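Local coordinates for putative Transcriptional Regulator (Rhodococcus sp., PDB 2IA2), which is a putative transcriptional regulator of the IclR family, probably binding DNA through a helix-turn-helix domain and sensing an effector through its C-terminal domain, at residues T46-T49 with R50-R54; A67-S71 with A72-T76; E162-A165 with Y166-K169; I229-A233 with A234-L238. One frame throughout, in Å; residues are numbered along the deposited sequence.

The four contacts follow one another along the chain, two at each end of an elongated molecule. Interactions 1 and 2 belong to the probable DNA-binding end: residues 46-54 lead from helix 39-46 into helix 50-63, and residues 67-76 form the hairpin of strands 66-68 and 72-75 that comes next; their centres are about 15 Å apart. Interactions 3 and 4 lie in the C-terminal IclR region, with centres about 30 Å apart, one within helix 160-169 and the other where strand 223-232 of the six-stranded antiparallel sheet turns toward helix 238-244. Centres of the two groups are separated by about 53 to 60 Å, consistent with distinct DNA-binding and regulatory modules.

Interaction 1. Residues T46-T49 with R50-R54; sequences TDLT and RATAR
Thr49 stands at the N-cap of helix 50-63, and its carbonyl oxygen takes up the N-H of Ala53, with 2.9 Å between Thr49 O and Ala53 N and an N-H...O angle of 160°. Just before it, Asp47 leaves the preceding helix 39-46 with a positive phi of 64°, closing that helix in a Schellman motif. The main side-chain link joins two hydroxyls: Thr49 OG1 and Thr52 OG1 are hydrogen-bonded at 2.9 Å, and either could be the donor. Each threonine has its OG1 set between its backbone N and carbonyl carbon (chi1 58° and 53°), which turns the two oxygens toward each other across the first turn of the helix. Threonine suits both places because it offers a short polar branch. Leu48 lies across the Thr52 hydroxyl, its CB 3.5 Å from Thr52 OG1, and its CD1 is 4.3 Å from Ala53 CA. Ala53 has only a methyl to fit beside Thr49 O and against Leu39 and Ala43 of helix 39-46. Arg50 CB is directed away from 46-49, and NH1 is bonded to Ser40 OG. A short turn between two packed helices fits the helix-turn-helix of the IclR family, with helix 50-63 probably the recognition helix.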
loop_
_atom_site.group_PDB
_atom_site.type_symbol
_atom_site.label_atom_id
_atom_site.label_comp_id
_atom_site.label_asym_id
_atom_site.label_seq_id
_atom_site.Cartn_x
_atom_site.Cartn_y
_atom_site.Cartn_z
ATOM N N THR A 46 14.915 22.042 1.882
ATOM C CA THR A 46 15.392 21.346 0.715
ATOM C C THR A 46 16.826 21.767 0.395
ATOM O O THR A 46 17.379 21.375 -0.667
ATOM C CB THR A 46 14.496 21.637 -0.504
ATOM O OG1 THR A 46 14.427 23.048 -0.685
ATOM C CG2 THR A 46 13.041 21.107 -0.305
ATOM N N ASP A 47 17.442 22.563 1.291
ATOM C CA ASP A 47 18.838 23.009 1.076
ATOM C C ASP A 47 18.986 23.908 -0.159
ATOM O O ASP A 47 20.032 23.961 -0.815
ATOM C CB ASP A 47 19.761 21.794 1.008
ATOM C CG ASP A 47 19.983 21.157 2.366
ATOM O OD1 ASP A 47 19.909 21.865 3.432
ATOM O OD2 ASP A 47 20.296 19.945 2.362
ATOM N N LEU A 48 17.924 24.651 -0.446
ATOM C CA LEU A 48 17.856 25.529 -1.631
ATOM C C LEU A 48 17.875 26.981 -1.164
ATOM O O LEU A 48 18.038 27.253 0.015
ATOM C CB LEU A 48 16.589 25.220 -2.485
ATOM C CG LEU A 48 16.604 23.838 -3.162
ATOM C CD1 LEU A 48 15.382 23.672 -3.987
ATOM C CD2 LEU A 48 17.910 23.526 -3.995
ATOM N N THR A 49 17.723 27.918 -2.097
ATOM C CA THR A 49 17.571 29.346 -1.780
ATOM C C THR A 49 16.128 29.732 -2.107
ATOM O O THR A 49 15.414 28.963 -2.740
ATOM C CB THR A 49 18.491 30.193 -2.640
ATOM O OG1 THR A 49 18.190 29.944 -4.009
ATOM C CG2 THR A 49 20.015 29.787 -2.444
ATOM N N ARG A 50 15.704 30.920 -1.704
ATOM C CA ARG A 50 14.363 31.404 -2.066
ATOM C C ARG A 50 14.177 31.425 -3.605
ATOM O O ARG A 50 13.158 30.900 -4.122
ATOM C CB ARG A 50 14.100 32.773 -1.424
ATOM C CG ARG A 50 14.090 32.744 0.119
ATOM C CD ARG A 50 13.898 34.130 0.719
ATOM N NE ARG A 50 12.887 34.935 -0.000
ATOM C CZ ARG A 50 11.580 34.967 0.275
ATOM N NH1 ARG A 50 11.062 34.242 1.272
ATOM N NH2 ARG A 50 10.777 35.762 -0.440
ATOM N N ALA A 51 15.176 31.928 -4.333
ATOM C CA ALA A 51 15.043 32.052 -5.811
ATOM C C ALA A 51 14.943 30.691 -6.521
ATOM O O ALA A 51 14.107 30.528 -7.447
ATOM C CB ALA A 51 16.172 32.907 -6.415
ATOM N N THR A 52 15.761 29.713 -6.104
ATOM C CA THR A 52 15.671 28.390 -6.718
ATOM C C THR A 52 14.404 27.658 -6.263
ATOM O O THR A 52 13.700 27.123 -7.104
ATOM C CB THR A 52 16.919 27.508 -6.518
ATOM O OG1 THR A 52 17.215 27.461 -5.134
ATOM C CG2 THR A 52 18.158 28.117 -7.255
ATOM N N ALA A 53 14.113 27.648 -4.962
ATOM C CA ALA A 53 12.856 27.057 -4.467
ATOM C C ALA A 53 11.599 27.623 -5.149
ATOM O O ALA A 53 10.671 26.866 -5.464
ATOM C CB ALA A 53 12.748 27.217 -2.905
ATOM N N ARG A 54 11.554 28.955 -5.328
ATOM C CA ARG A 54 10.418 29.632 -5.939
ATOM C C ARG A 54 10.097 29.060 -7.323
ATOM O O ARG A 54 8.919 28.786 -7.629
ATOM C CB ARG A 54 10.632 31.138 -6.022
ATOM C CG ARG A 54 9.477 31.882 -6.705
ATOM C CD ARG A 54 9.742 33.402 -6.873
ATOM N NE ARG A 54 9.920 34.078 -5.586
ATOM C CZ ARG A 54 11.075 34.552 -5.096
ATOM N NH1 ARG A 54 12.234 34.469 -5.757
ATOM N NH2 ARG A 54 11.060 35.122 -3.909
#

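Interaction 2. Residues A67-S71 with A72-T76; sequences ATDGS and AFWLT
Ala67 and Trp74 form an antiparallel hydrogen-bonded pair: Ala67 N lies 2.8 Å from Trp74 O, and Trp74 N lies 3.0 Å from Ala67 O. Thr68 and Phe73 follow as a non-hydrogen-bonded pair. Side-chain hydrogen bonds then shape the connection. Thr68 OG1 donates to Ala72 O at 2.7 Å from above the carbonyl plane, and accepts from Gly70 N in an ST turn. Asp69 OD1 draws in three donors: Ser71 N at 2.9 Å in an Asx turn, Ala72 N at 3.0 Å on the syn side of the carboxylate, and Ser71 OG from above its plane. One short acidic side chain thus gathers the N-H groups of Ser71 and Ala72, while Gly70 takes a phi of 99° at which a CB would strike the preceding carbonyl oxygen. The aromatic contacts lie on two sides of the hairpin. Thr68 OG1 sits over one face of the Phe73 ring, 3.5 Å from CE2. Trp74 CG lies between its backbone N and carbonyl carbon (chi1 57°), folding the indole back across Ala67 O and Thr68 N, with NE1 3.5 Å from Ala67 CB. An alanine in place of Trp74 would probably uncover this backbone and leave Arg36 without its cation-pi partner. A hairpin directly after the probable recognition helix is the wing expected of a winged helix-turn-helix.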
loop_
_atom_site.group_PDB
_atom_site.type_symbol
_atom_site.label_atom_id
_atom_site.label_comp_id
_atom_site.label_asym_id
_atom_site.label_seq_id
_atom_site.Cartn_x
_atom_site.Cartn_y
_atom_site.Cartn_z
ATOM N N ALA A 67 -0.662 24.133 -4.162
ATOM C CA ALA A 67 -1.499 25.326 -4.131
ATOM C C ALA A 67 -0.872 26.369 -3.207
ATOM O O ALA A 67 -0.016 26.047 -2.358
ATOM C CB ALA A 67 -2.907 24.984 -3.692
ATOM N N THR A 68 -1.274 27.619 -3.384
ATOM C CA THR A 68 -0.714 28.733 -2.621
ATOM C C THR A 68 -1.748 29.838 -2.387
ATOM O O THR A 68 -2.698 29.974 -3.152
ATOM C CB THR A 68 0.598 29.312 -3.271
ATOM O OG1 THR A 68 1.207 30.285 -2.401
ATOM C CG2 THR A 68 0.342 29.928 -4.680
ATOM N N ASP A 69 -1.560 30.599 -1.308
ATOM C CA ASP A 69 -2.328 31.818 -1.031
ATOM C C ASP A 69 -1.469 33.080 -1.141
ATOM O O ASP A 69 -1.871 34.128 -0.686
ATOM C CB ASP A 69 -2.993 31.757 0.359
ATOM C CG ASP A 69 -1.985 31.735 1.539
ATOM O OD1 ASP A 69 -0.771 31.937 1.376
ATOM O OD2 ASP A 69 -2.421 31.474 2.664
ATOM N N GLY A 70 -0.284 32.975 -1.727
ATOM C CA GLY A 70 0.649 34.082 -1.736
ATOM C C GLY A 70 1.764 34.027 -0.693
ATOM O O GLY A 70 2.826 34.630 -0.905
ATOM N N SER A 71 1.545 33.359 0.447
ATOM C CA SER A 71 2.616 33.278 1.449
ATOM C C SER A 71 2.973 31.850 1.848
ATOM O O SER A 71 4.143 31.516 1.972
ATOM C CB SER A 71 2.328 34.169 2.661
ATOM O OG SER A 71 1.036 33.894 3.178
ATOM N N ALA A 72 1.961 31.014 2.034
ATOM C CA ALA A 72 2.164 29.598 2.264
ATOM C C ALA A 72 1.875 28.790 0.979
ATOM O O ALA A 72 1.140 29.239 0.097
ATOM C CB ALA A 72 1.282 29.117 3.477
ATOM N N PHE A 73 2.484 27.609 0.894
ATOM C CA PHE A 73 2.272 26.612 -0.147
ATOM C C PHE A 73 1.910 25.318 0.552
ATOM O O PHE A 73 2.313 25.100 1.707
ATOM C CB PHE A 73 3.593 26.395 -0.920
ATOM C CG PHE A 73 4.126 27.626 -1.553
ATOM C CD1 PHE A 73 4.914 28.535 -0.825
ATOM C CD2 PHE A 73 3.841 27.906 -2.875
ATOM C CE1 PHE A 73 5.419 29.715 -1.424
ATOM C CE2 PHE A 73 4.328 29.084 -3.491
ATOM C CZ PHE A 73 5.117 30.001 -2.760
ATOM N N TRP A 74 1.137 24.471 -0.122
ATOM C CA TRP A 74 0.807 23.147 0.370
ATOM C C TRP A 74 0.484 22.230 -0.811
ATOM O O TRP A 74 0.336 22.690 -1.930
ATOM C CB TRP A 74 -0.392 23.206 1.346
ATOM C CG TRP A 74 -1.604 23.820 0.726
ATOM C CD1 TRP A 74 -2.625 23.155 0.081
ATOM C CD2 TRP A 74 -1.934 25.225 0.648
ATOM N NE1 TRP A 74 -3.560 24.048 -0.373
ATOM C CE2 TRP A 74 -3.175 25.321 -0.045
ATOM C CE3 TRP A 74 -1.303 26.411 1.089
ATOM C CZ2 TRP A 74 -3.815 26.564 -0.301
ATOM C CZ3 TRP A 74 -1.934 27.638 0.840
ATOM C CH2 TRP A 74 -3.183 27.703 0.152
ATOM N N LEU A 75 0.365 20.939 -0.550
ATOM C CA LEU A 75 0.117 20.001 -1.633
ATOM C C LEU A 75 -1.365 19.840 -1.899
ATOM O O LEU A 75 -2.182 20.070 -1.032
ATOM C CB LEU A 75 0.717 18.619 -1.348
ATOM C CG LEU A 75 2.242 18.644 -1.183
ATOM C CD1 LEU A 75 2.712 17.277 -0.689
ATOM C CD2 LEU A 75 2.898 19.038 -2.515
ATOM N N THR A 76 -1.687 19.399 -3.105
ATOM C CA THR A 76 -3.051 19.144 -3.513
ATOM C C THR A 76 -3.158 17.642 -3.745
ATOM O O THR A 76 -2.123 16.962 -3.822
ATOM C CB THR A 76 -3.360 19.804 -4.877
ATOM O OG1 THR A 76 -2.723 19.046 -5.903
ATOM C CG2 THR A 76 -2.957 21.293 -4.963
#

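Interaction 3. Residues E162-A165 with Y166-K169; sequences ELDA and YLEK
Leu163 and Leu167, one helical turn apart, carry the tightly packed side. Their branches cross, with Leu163 CG 4.1 Å from Leu167 CD1, and Leu167 CG rests 3.3 Å from Leu163 O. With Leu163 CG set anti to its amide nitrogen (chi1 177°) and that of Leu167 anti to the carbonyl carbon (chi1 -74°), the two branched ends converge on helix 183-196, where Leu163 meets Arg194 and Leu167 meets Leu186 and Lys187. A valine at Leu167 is likely to draw the methyls back from Leu163 and open a gap against Leu186. Beneath the side chains runs the regular i to i+4 ladder of an amphipathic alpha-helix: Tyr166 N to Glu162 O at 2.9 Å, the straightest at 171°, then Leu167 N to Leu163 O, Glu168 N to Asp164 O, and Lys169 N to Ala165 O at 3.1 Å. Tyr166 borders the buried side; its ring presents an edge to Leu163 O and leads on to Ala119 and Tyr146. Toward solvent the packing is looser. Glu162, Asp164, Glu168 and Lys169 are charged residues at home on an exposed surface; Asp164 OD1 makes a long, weak ion pair with Lys187, and Lys169 CB lies 3.5 Å from Ala165 O, while the rest of its chain bends away.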
loop_
_atom_site.group_PDB
_atom_site.type_symbol
_atom_site.label_atom_id
_atom_site.label_comp_id
_atom_site.label_asym_id
_atom_site.label_seq_id
_atom_site.Cartn_x
_atom_site.Cartn_y
_atom_site.Cartn_z
ATOM N N GLU A 162 0.105 -20.542 21.190
ATOM C CA GLU A 162 -0.037 -21.146 19.851
ATOM C C GLU A 162 1.138 -22.038 19.520
ATOM O O GLU A 162 0.940 -23.156 19.044
ATOM C CB GLU A 162 -0.225 -20.091 18.760
ATOM C CG GLU A 162 -1.472 -19.268 18.958
ATOM C CD GLU A 162 -1.763 -18.328 17.821
ATOM O OE1 GLU A 162 -1.023 -18.354 16.816
ATOM O OE2 GLU A 162 -2.756 -17.567 17.934
ATOM N N LEU A 163 2.351 -21.570 19.789
ATOM C CA LEU A 163 3.527 -22.413 19.630
ATOM C C LEU A 163 3.430 -23.740 20.411
ATOM O O LEU A 163 3.724 -24.813 19.886
ATOM C CB LEU A 163 4.793 -21.651 20.030
ATOM C CG LEU A 163 6.087 -22.460 19.965
ATOM C CD1 LEU A 163 6.330 -22.995 18.551
ATOM C CD2 LEU A 163 7.266 -21.609 20.438
ATOM N N ASP A 164 3.032 -23.649 21.681
ATOM C CA ASP A 164 2.946 -24.823 22.566
ATOM C C ASP A 164 1.899 -25.802 22.067
ATOM O O ASP A 164 2.109 -26.986 22.105
ATOM C CB ASP A 164 2.681 -24.377 24.020
ATOM C CG ASP A 164 3.969 -23.925 24.744
ATOM O OD1 ASP A 164 5.030 -24.551 24.475
ATOM O OD2 ASP A 164 3.926 -22.979 25.593
ATOM N N ALA A 165 0.786 -25.274 21.562
ATOM C CA ALA A 165 -0.285 -26.053 20.931
ATOM C C ALA A 165 0.198 -26.787 19.694
ATOM O O ALA A 165 -0.089 -27.971 19.516
ATOM C CB ALA A 165 -1.431 -25.126 20.545
ATOM N N TYR A 166 0.877 -26.051 18.817
ATOM C CA TYR A 166 1.512 -26.618 17.635
ATOM C C TYR A 166 2.450 -27.781 17.979
ATOM O O TYR A 166 2.465 -28.821 17.289
ATOM C CB TYR A 166 2.311 -25.525 16.896
ATOM C CG TYR A 166 3.283 -26.128 15.918
ATOM C CD1 TYR A 166 2.860 -26.516 14.643
ATOM C CD2 TYR A 166 4.601 -26.339 16.266
ATOM C CE1 TYR A 166 3.733 -27.057 13.723
ATOM C CE2 TYR A 166 5.495 -26.889 15.356
ATOM C CZ TYR A 166 5.058 -27.251 14.096
ATOM O OH TYR A 166 5.934 -27.822 13.199
ATOM N N LEU A 167 3.245 -27.592 19.032
ATOM C CA LEU A 167 4.264 -28.557 19.405
ATOM C C LEU A 167 3.636 -29.774 20.055
ATOM O O LEU A 167 4.121 -30.878 19.874
ATOM C CB LEU A 167 5.268 -27.947 20.366
ATOM C CG LEU A 167 6.263 -26.968 19.767
ATOM C CD1 LEU A 167 7.013 -26.312 20.915
ATOM C CD2 LEU A 167 7.204 -27.727 18.824
ATOM N N GLU A 168 2.549 -29.562 20.795
ATOM C CA GLU A 168 1.751 -30.679 21.329
ATOM C C GLU A 168 1.163 -31.574 20.219
ATOM O O GLU A 168 1.231 -32.791 20.286
ATOM C CB GLU A 168 0.627 -30.121 22.207
ATOM C CG GLU A 168 0.157 -31.055 23.313
ATOM C CD GLU A 168 -0.724 -30.334 24.341
ATOM O OE1 GLU A 168 -0.717 -29.062 24.386
ATOM O OE2 GLU A 168 -1.425 -31.046 25.111
ATOM N N LYS A 169 0.610 -30.940 19.194
ATOM C CA LYS A 169 -0.013 -31.613 18.068
ATOM C C LYS A 169 0.988 -32.276 17.076
ATOM O O LYS A 169 0.611 -33.154 16.302
ATOM C CB LYS A 169 -0.945 -30.614 17.338
ATOM C CG LYS A 169 -1.538 -31.158 16.017
ATOM C CD LYS A 169 -2.998 -30.749 15.785
ATOM C CE LYS A 169 -3.108 -29.462 14.955
ATOM N NZ LYS A 169 -4.496 -28.867 15.043
#

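Interaction 4. Residues I229-A233 with A234-L238; sequences ISTPA and ARYSL
Pro232 and Arg235 are joined by a turn in which Arg235 N donates to Pro232 O at 3.2 Å, coming in from well above the carbonyl plane. The same oxygen is also met by water 1, 2.9 Å from Pro232 O, which reaches on to Tyr236 O; with further acceptors nearby, the water cannot serve every oxygen in reach at once. One residue further on, Ala233 O accepts a weak bond from Tyr236 N, at 3.5 Å. Proline fits the head of the turn because its nitrogen has no hydrogen to satisfy, and its ring lies alongside the arginine, Pro232 CD being 3.6 Å from Arg235 CD. A chi1 of -164° swings Thr231 OG1 beside its carbonyl carbon, where it meets the edge of the Tyr236 ring in plane, 3.5 Å from CE1, and lies 3.4 Å from Arg235 CD. The polar ends share one carboxylate: Glu109 OE2 takes a salt bridge from Arg235 NE and a hydrogen bond from Tyr236 OH, while Thr231 OG1 bonds weakly to OE1. Two donors on one oxygen would probably help keep Glu109 ionised. Strand 223-232 ends here beside strand 209-217, the backbone of Thr231 pairing with Arg210, and the chain then swings round to Ser237, whose hydroxyl caps helix 238-244 at Asp240 N.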
loop_
_atom_site.group_PDB
_atom_site.type_symbol
_atom_site.label_atom_id
_atom_site.label_comp_id
_atom_site.label_asym_id
_atom_site.label_seq_id
_atom_site.Cartn_x
_atom_site.Cartn_y
_atom_site.Cartn_z
ATOM N N ILE A 229 17.761 -18.295 1.842
ATOM C CA ILE A 229 18.666 -18.725 0.784
ATOM C C ILE A 229 18.755 -20.239 0.988
ATOM O O ILE A 229 18.861 -20.686 2.108
ATOM C CB ILE A 229 20.082 -18.133 0.960
ATOM C CG1 ILE A 229 20.059 -16.604 0.798
ATOM C CG2 ILE A 229 21.067 -18.779 -0.037
ATOM C CD1 ILE A 229 21.301 -15.897 1.327
ATOM N N SER A 230 18.699 -21.026 -0.082
ATOM C CA SER A 230 18.842 -22.469 0.049
ATOM C C SER A 230 20.007 -22.914 -0.827
ATOM O O SER A 230 20.176 -22.419 -1.957
ATOM C CB SER A 230 17.541 -23.175 -0.391
ATOM O OG SER A 230 17.527 -24.546 0.023
ATOM N N THR A 231 20.803 -23.864 -0.327
ATOM C CA THR A 231 22.042 -24.260 -1.033
ATOM C C THR A 231 22.507 -25.678 -0.717
ATOM O O THR A 231 22.297 -26.168 0.409
ATOM C CB THR A 231 23.181 -23.220 -0.764
ATOM O OG1 THR A 231 24.214 -23.405 -1.728
ATOM C CG2 THR A 231 23.745 -23.328 0.652
ATOM N N PRO A 232 23.120 -26.368 -1.706
ATOM C CA PRO A 232 23.751 -27.654 -1.360
ATOM C C PRO A 232 24.785 -27.476 -0.271
ATOM O O PRO A 232 25.511 -26.492 -0.254
ATOM C CB PRO A 232 24.423 -28.109 -2.691
ATOM C CG PRO A 232 23.506 -27.497 -3.726
ATOM C CD PRO A 232 23.239 -26.097 -3.151
ATOM N N ALA A 233 24.828 -28.413 0.652
ATOM C CA ALA A 233 25.856 -28.378 1.678
ATOM C C ALA A 233 27.269 -28.297 1.054
ATOM O O ALA A 233 28.179 -27.649 1.633
ATOM C CB ALA A 233 25.715 -29.607 2.588
ATOM N N ALA A 234 27.476 -28.906 -0.123
ATOM C CA ALA A 234 28.838 -28.951 -0.726
ATOM C C ALA A 234 29.379 -27.595 -1.200
ATOM O O ALA A 234 30.596 -27.423 -1.350
ATOM C CB ALA A 234 28.864 -29.964 -1.879
ATOM N N ARG A 235 28.517 -26.605 -1.432
ATOM C CA ARG A 235 29.001 -25.310 -1.940
ATOM C C ARG A 235 29.624 -24.385 -0.874
ATOM O O ARG A 235 30.443 -23.508 -1.212
ATOM C CB ARG A 235 27.855 -24.557 -2.604
ATOM C CG ARG A 235 27.194 -25.249 -3.750
ATOM C CD ARG A 235 26.118 -24.271 -4.409
ATOM N NE ARG A 235 26.777 -23.161 -5.104
ATOM C CZ ARG A 235 27.489 -23.342 -6.206
ATOM N NH1 ARG A 235 27.610 -24.581 -6.745
ATOM N NH2 ARG A 235 28.068 -22.304 -6.785
ATOM N N TYR A 236 29.255 -24.569 0.408
ATOM C CA TYR A 236 29.785 -23.699 1.522
ATOM C C TYR A 236 29.993 -24.503 2.805
ATOM O O TYR A 236 29.135 -25.293 3.175
ATOM C CB TYR A 236 28.781 -22.550 1.858
ATOM C CG TYR A 236 28.378 -21.693 0.683
ATOM C CD1 TYR A 236 27.261 -22.020 -0.093
ATOM C CD2 TYR A 236 29.110 -20.545 0.332
ATOM C CE1 TYR A 236 26.924 -21.282 -1.205
ATOM C CE2 TYR A 236 28.724 -19.754 -0.784
ATOM C CZ TYR A 236 27.657 -20.154 -1.554
ATOM O OH TYR A 236 27.293 -19.392 -2.669
ATOM N N SER A 237 31.070 -24.262 3.534
ATOM C CA SER A 237 31.133 -24.729 4.944
ATOM C C SER A 237 30.123 -23.936 5.778
ATOM O O SER A 237 29.702 -22.833 5.354
ATOM C CB SER A 237 32.521 -24.494 5.521
ATOM O OG SER A 237 32.742 -23.100 5.626
ATOM N N LEU A 238 29.710 -24.484 6.925
ATOM C CA LEU A 238 28.844 -23.732 7.836
ATOM C C LEU A 238 29.386 -22.301 8.173
ATOM O O LEU A 238 28.627 -21.317 8.239
ATOM C CB LEU A 238 28.602 -24.511 9.120
ATOM C CG LEU A 238 27.689 -25.724 9.010
ATOM C CD1 LEU A 238 27.649 -26.463 10.344
ATOM C CD2 LEU A 238 26.302 -25.324 8.578
HETATM O O HOH W 1 26.081 -24.961 2.201
#